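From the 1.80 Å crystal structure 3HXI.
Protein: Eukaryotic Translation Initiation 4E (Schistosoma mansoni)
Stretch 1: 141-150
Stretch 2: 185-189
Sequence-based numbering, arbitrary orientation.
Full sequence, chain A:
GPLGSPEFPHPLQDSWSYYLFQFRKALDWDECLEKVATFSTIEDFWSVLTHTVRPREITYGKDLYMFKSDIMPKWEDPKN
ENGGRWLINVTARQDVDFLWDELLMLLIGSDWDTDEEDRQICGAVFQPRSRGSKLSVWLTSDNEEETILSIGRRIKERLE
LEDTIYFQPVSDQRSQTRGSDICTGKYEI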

ATOM      1  N   SER A 141      -8.583   3.397  10.516  1.00 21.10           N
ATOM      2  CA  SER A 141      -8.678   3.346  11.978  1.00 21.99           C
ATOM      3  C   SER A 141      -7.513   2.567  12.584  1.00 22.43           C
ATOM      4  O   SER A 141      -6.752   1.925  11.859  1.00 21.95           O
ATOM      5  N   ASP A 142      -7.383   2.620  13.911  1.00 22.95           N
ATOM      6  CA  ASP A 142      -6.362   1.823  14.615  1.00 22.90           C
ATOM      7  C   ASP A 142      -6.990   0.903  15.647  1.00 23.75           C
ATOM      8  O   ASP A 142      -6.289   0.231  16.398  1.00 24.30           O
ATOM      9  N   ASN A 143      -8.316   0.847  15.661  1.00 24.14           N
ATOM     10  CA  ASN A 143      -9.036   0.188  16.751  1.00 24.80           C
ATOM     11  C   ASN A 143     -10.257  -0.626  16.330  1.00 25.62           C
ATOM     12  O   ASN A 143     -10.985  -1.133  17.184  1.00 25.56           O
ATOM     13  N   GLU A 144     -10.486  -0.753  15.021  1.00 25.56           N
ATOM     14  CA  GLU A 144     -11.433  -1.760  14.500  1.00 26.01           C
ATOM     15  C   GLU A 144     -10.759  -3.138  14.407  1.00 26.22           C
ATOM     16  O   GLU A 144     -10.484  -3.642  13.304  1.00 25.32           O
ATOM     17  N   GLU A 145     -10.504  -3.738  15.574  1.00 25.45           N
ATOM     18  CA  GLU A 145      -9.660  -4.942  15.689  1.00 25.99           C
ATOM     19  C   GLU A 145      -9.997  -6.043  14.692  1.00 25.94           C
ATOM     20  O   GLU A 145      -9.128  -6.548  13.977  1.00 25.24           O
ATOM     21  N   GLU A 146     -11.265  -6.420  14.667  1.00 25.34           N
ATOM     22  CA  GLU A 146     -11.698  -7.553  13.887  1.00 27.06           C
ATOM     23  C   GLU A 146     -11.448  -7.333  12.383  1.00 25.98           C
ATOM     24  O   GLU A 146     -10.911  -8.212  11.716  1.00 26.39           O
ATOM     25  N   THR A 147     -11.802  -6.153  11.877  1.00 24.70           N
ATOM     26  CA  THR A 147     -11.610  -5.801  10.455  1.00 23.70           C
ATOM     27  C   THR A 147     -10.120  -5.653  10.120  1.00 22.81           C
ATOM     28  O   THR A 147      -9.639  -6.173   9.101  1.00 21.01           O
ATOM     29  N   ILE A 148      -9.396  -4.949  10.989  1.00 20.97           N
ATOM     30  CA  ILE A 148      -7.958  -4.767  10.824  1.00 20.09           C
ATOM     31  C   ILE A 148      -7.266  -6.134  10.720  1.00 20.86           C
ATOM     32  O   ILE A 148      -6.493  -6.353   9.794  1.00 18.01           O
ATOM     33  N   LEU A 149      -7.595  -7.057  11.637  1.00 20.08           N
ATOM     34  CA  LEU A 149      -7.056  -8.420  11.602  1.00 21.82           C
ATOM     35  C   LEU A 149      -7.420  -9.248  10.374  1.00 22.06           C
ATOM     36  O   LEU A 149      -6.544  -9.933   9.838  1.00 21.81           O
ATOM     37  N   SER A 150      -8.675  -9.206   9.910  1.00 22.07           N
ATOM     38  CA  SER A 150      -9.010  -9.908   8.654  1.00 21.30           C
ATOM     39  C   SER A 150      -8.275  -9.331   7.428  1.00 21.03           C
ATOM     40  O   SER A 150      -7.932 -10.071   6.500  1.00 20.08           O
ATOM     41  N   GLY A 185       4.042  -4.283  17.063  1.00 26.93           N
ATOM     42  CA  GLY A 185       2.795  -3.648  16.689  1.00 24.57           C
ATOM     43  C   GLY A 185       1.702  -3.830  17.721  1.00 23.33           C
ATOM     44  O   GLY A 185       1.754  -4.745  18.554  1.00 22.82           O
ATOM     45  N   LYS A 186       0.720  -2.943  17.655  1.00 21.97           N
ATOM     46  CA  LYS A 186      -0.524  -3.081  18.401  1.00 21.92           C
ATOM     47  C   LYS A 186      -1.174  -4.433  18.146  1.00 21.83           C
ATOM     48  O   LYS A 186      -1.722  -5.037  19.068  1.00 22.37           O
ATOM     49  N   TYR A 187      -1.114  -4.899  16.897  1.00 20.28           N
ATOM     50  CA  TYR A 187      -1.565  -6.229  16.516  1.00 20.56           C
ATOM     51  C   TYR A 187      -0.432  -6.859  15.725  1.00 20.35           C
ATOM     52  O   TYR A 187       0.355  -6.133  15.100  1.00 19.09           O
ATOM     53  N   GLU A 188      -0.342  -8.173  15.736  1.00 20.52           N
ATOM     54  CA  GLU A 188       0.664  -8.907  14.997  1.00 22.42           C
ATOM     55  C   GLU A 188       0.089 -10.191  14.447  1.00 23.90           C
ATOM     56  O   GLU A 188      -0.666 -10.811  15.101  1.00 24.33           O
ATOM     57  N   ILE A 189       0.436 -10.564  13.236  1.00 20.00           N
ATOM     58  CA  ILE A 189       0.016 -11.860  12.722  1.00 20.00           C
ATOM     59  C   ILE A 189       0.934 -12.430  11.672  1.00 20.00           C
ATOM     60  O   ILE A 189       1.674 -11.687  11.105  1.00 27.46           O
TER

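The last residues of the chain, 185-189, lie against the loop at 141-144 and the first turns of the helix that begins at Glu-145, and the two stretches bury 374 Å² between them. Tyr-187 is the main bump of this contact. Its CA-to-CB bond points toward the helix, and with chi1 at m (-52°) and chi2 at -60° the ring extends into a hollow lined by Asp-142, Asn-143, Glu-145, Ile-148 and Leu-149. Tyr-187 has the largest covered area of any residue here, 115 Å².

The floor and wall of this hollow are aliphatic. Leu-149, with chi1 at -85° and chi2 at -73° (both m), has a CA-to-CB bond that runs sideways, but the end of its side chain comes nearer the other stretch. Its CD2 lies over one face of the tyrosine ring, 3.9 Å from the ring centroid and 24° off the normal, a CH-pi contact; the closest approach is 3.6 Å, from Leu-149 CD2 to Tyr-187 CG. One helical residue earlier, the buried Ile-148 directs its CA-to-CB bond toward the other stretch in an m,t conformation and brings its CG2 to 3.8 Å from Tyr-187 CD2, an oblique approach to the ring. The other methyl of the leucine serves a second neighbour: Leu-149 CD1 meets Ile-189 CG2 at 3.2 Å, a very tight apolar contact. The CA-to-CB bond of Ile-189 (chi1 p, chi2 t) also points toward the helix, so Leu-149 is a knob shared by the ring and the C-terminal isoleucine. Between them, Glu-188 points away and leaves the contact to its two neighbours, in the alternation expected of an extended chain.

At the far end of the ring the surroundings become polar. The hydroxyl approaches the loop, with Tyr-187 OH 3.8 Å from Asn-143 CA and 3.6 Å from Asp-142 O, and it also lies 3.6 Å from Glu-145 CB. Glu-145 extends in a t,t conformation alongside the hydroxyl end, and a water joins the two side chains: it donates to Glu-145 OE1 at 2.8 Å and lies 2.6 Å from Tyr-187 OH. The bridge thus ties the exposed carboxylate to the phenol with no direct hydrogen bond between them.

Lys-186 spans the remaining gap with a fully extended side chain, all four chi angles t. This reach carries its ammonium group to the loop, where Lys-186 NZ donates a hydrogen bond of 2.7 Å to Asp-142 O. The same group forms a long salt bridge, 3.8 Å from Lys-186 NZ to Asp-142 OD2, so the short bond is the one to the backbone. Asp-142 holds chi1 at p, its CA-to-CB bond directed sideways. Asn-143 points away overall, yet its CB lies 4.0 Å from Lys-186 NZ. Ser-141, Glu-144, Glu-146, Thr-147 and Ser-150 take no part in the packing.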

ATOM      1  CB  SER A 141     -10.000   2.711  12.404  1.00 21.97           C
ATOM      2  OG  SER A 141      -9.896   1.300  12.340  1.00 22.82           O
ATOM      3  CB  ASP A 142      -5.301   2.726  15.270  1.00 22.98           C
ATOM      4  CG  ASP A 142      -5.880   3.633  16.370  1.00 23.25           C
ATOM      5  OD1 ASP A 142      -5.303   4.708  16.620  1.00 26.31           O
ATOM      6  OD2 ASP A 142      -6.920   3.280  16.961  1.00 23.05           O
ATOM      7  CB  ASN A 143      -9.385   1.213  17.843  1.00 24.82           C
ATOM      8  CG  ASN A 143     -10.392   2.264  17.384  1.00 26.62           C
ATOM      9  OD1 ASN A 143     -10.889   2.253  16.236  1.00 23.22           O
ATOM     10  ND2 ASN A 143     -10.724   3.177  18.300  1.00 23.75           N
ATOM     11  CB  GLU A 144     -11.995  -1.335  13.139  1.00 26.86           C
ATOM     12  CG  GLU A 144     -12.807  -0.044  13.172  1.00 28.66           C
ATOM     13  CD  GLU A 144     -14.202  -0.241  13.738  1.00 35.16           C
ATOM     14  OE1 GLU A 144     -14.759  -1.356  13.616  1.00 35.47           O
ATOM     15  OE2 GLU A 144     -14.739   0.729  14.315  1.00 38.64           O
ATOM     16  CB  GLU A 145      -9.730  -5.521  17.110  1.00 26.58           C
ATOM     17  CG  GLU A 145      -8.795  -6.751  17.338  1.00 25.03           C
ATOM     18  CD  GLU A 145      -8.779  -7.226  18.776  1.00 27.46           C
ATOM     19  OE1 GLU A 145      -8.564  -6.381  19.671  1.00 29.91           O
ATOM     20  OE2 GLU A 145      -8.975  -8.438  19.012  1.00 23.00           O
ATOM     21  CB  GLU A 146     -13.166  -7.836  14.192  1.00 28.35           C
ATOM     22  CG  GLU A 146     -13.760  -8.957  13.396  1.00 32.29           C
ATOM     23  CD  GLU A 146     -15.132  -9.325  13.915  1.00 36.88           C
ATOM     24  OE1 GLU A 146     -15.817  -8.438  14.468  1.00 39.60           O
ATOM     25  OE2 GLU A 146     -15.511 -10.499  13.778  1.00 40.91           O
ATOM     26  CB  THR A 147     -12.337  -4.481  10.128  1.00 24.85           C
ATOM     27  OG1 THR A 147     -13.712  -4.601  10.518  1.00 24.60           O
ATOM     28  CG2 THR A 147     -12.271  -4.152   8.636  1.00 24.08           C
ATOM     29  CB  ILE A 148      -7.358  -3.912  11.954  1.00 20.39           C
ATOM     30  CG1 ILE A 148      -7.883  -2.473  11.864  1.00 17.59           C
ATOM     31  CG2 ILE A 148      -5.808  -4.007  11.958  1.00 18.33           C
ATOM     32  CD1 ILE A 148      -7.425  -1.571  13.002  1.00 19.95           C
ATOM     33  CB  LEU A 149      -7.349  -9.199  12.902  1.00 22.51           C
ATOM     34  CG  LEU A 149      -6.401  -9.042  14.114  1.00 25.08           C
ATOM     35  CD1 LEU A 149      -5.064  -9.763  13.894  1.00 28.99           C
ATOM     36  CD2 LEU A 149      -6.133  -7.609  14.488  1.00 25.62           C
ATOM     37  CB  SER A 150     -10.515  -9.953   8.399  1.00 23.24           C
ATOM     38  OG  SER A 150     -11.012  -8.652   8.148  1.00 26.27           O
ATOM     39  CB  LYS A 186      -1.473  -1.951  18.019  1.00 21.49           C
ATOM     40  CG  LYS A 186      -2.839  -2.031  18.686  1.00 22.23           C
ATOM     41  CD  LYS A 186      -3.642  -0.809  18.374  1.00 20.07           C
ATOM     42  CE  LYS A 186      -4.927  -0.836  19.210  1.00 24.42           C
ATOM     43  NZ  LYS A 186      -5.667   0.410  19.041  1.00 18.57           N
ATOM     44  CB  TYR A 187      -2.807  -6.161  15.629  1.00 20.57           C
ATOM     45  CG  TYR A 187      -3.955  -5.330  16.185  1.00 21.85           C
ATOM     46  CD1 TYR A 187      -4.559  -5.646  17.406  1.00 20.65           C
ATOM     47  CD2 TYR A 187      -4.463  -4.262  15.457  1.00 22.80           C
ATOM     48  CE1 TYR A 187      -5.609  -4.866  17.912  1.00 21.24           C
ATOM     49  CE2 TYR A 187      -5.526  -3.495  15.936  1.00 22.97           C
ATOM     50  CZ  TYR A 187      -6.095  -3.802  17.156  1.00 22.59           C
ATOM     51  OH  TYR A 187      -7.133  -3.021  17.603  1.00 24.17           O
ATOM     52  CB  GLU A 188       1.808  -9.272  15.918  1.00 22.56           C
ATOM     53  CG  GLU A 188       2.513  -8.099  16.530  1.00 25.59           C
ATOM     54  CD  GLU A 188       3.791  -8.478  17.237  1.00 28.56           C
ATOM     55  OE1 GLU A 188       4.053  -9.647  17.401  1.00 30.34           O
ATOM     56  OE2 GLU A 188       4.497  -7.591  17.651  1.00 29.53           O
ATOM     57  CB  ILE A 189      -1.409 -11.868  12.198  1.00 20.00           C
ATOM     58  CG1 ILE A 189      -1.571 -11.030  10.984  1.00 20.00           C
ATOM     59  CG2 ILE A 189      -2.357 -11.276  13.175  1.00 20.00           C
ATOM     60  CD1 ILE A 189      -2.886 -10.568  10.925  1.00 20.00           C
TER
HETATM   61  O   HOH W   1      -8.017  -3.664  19.954  1.00 37.18           O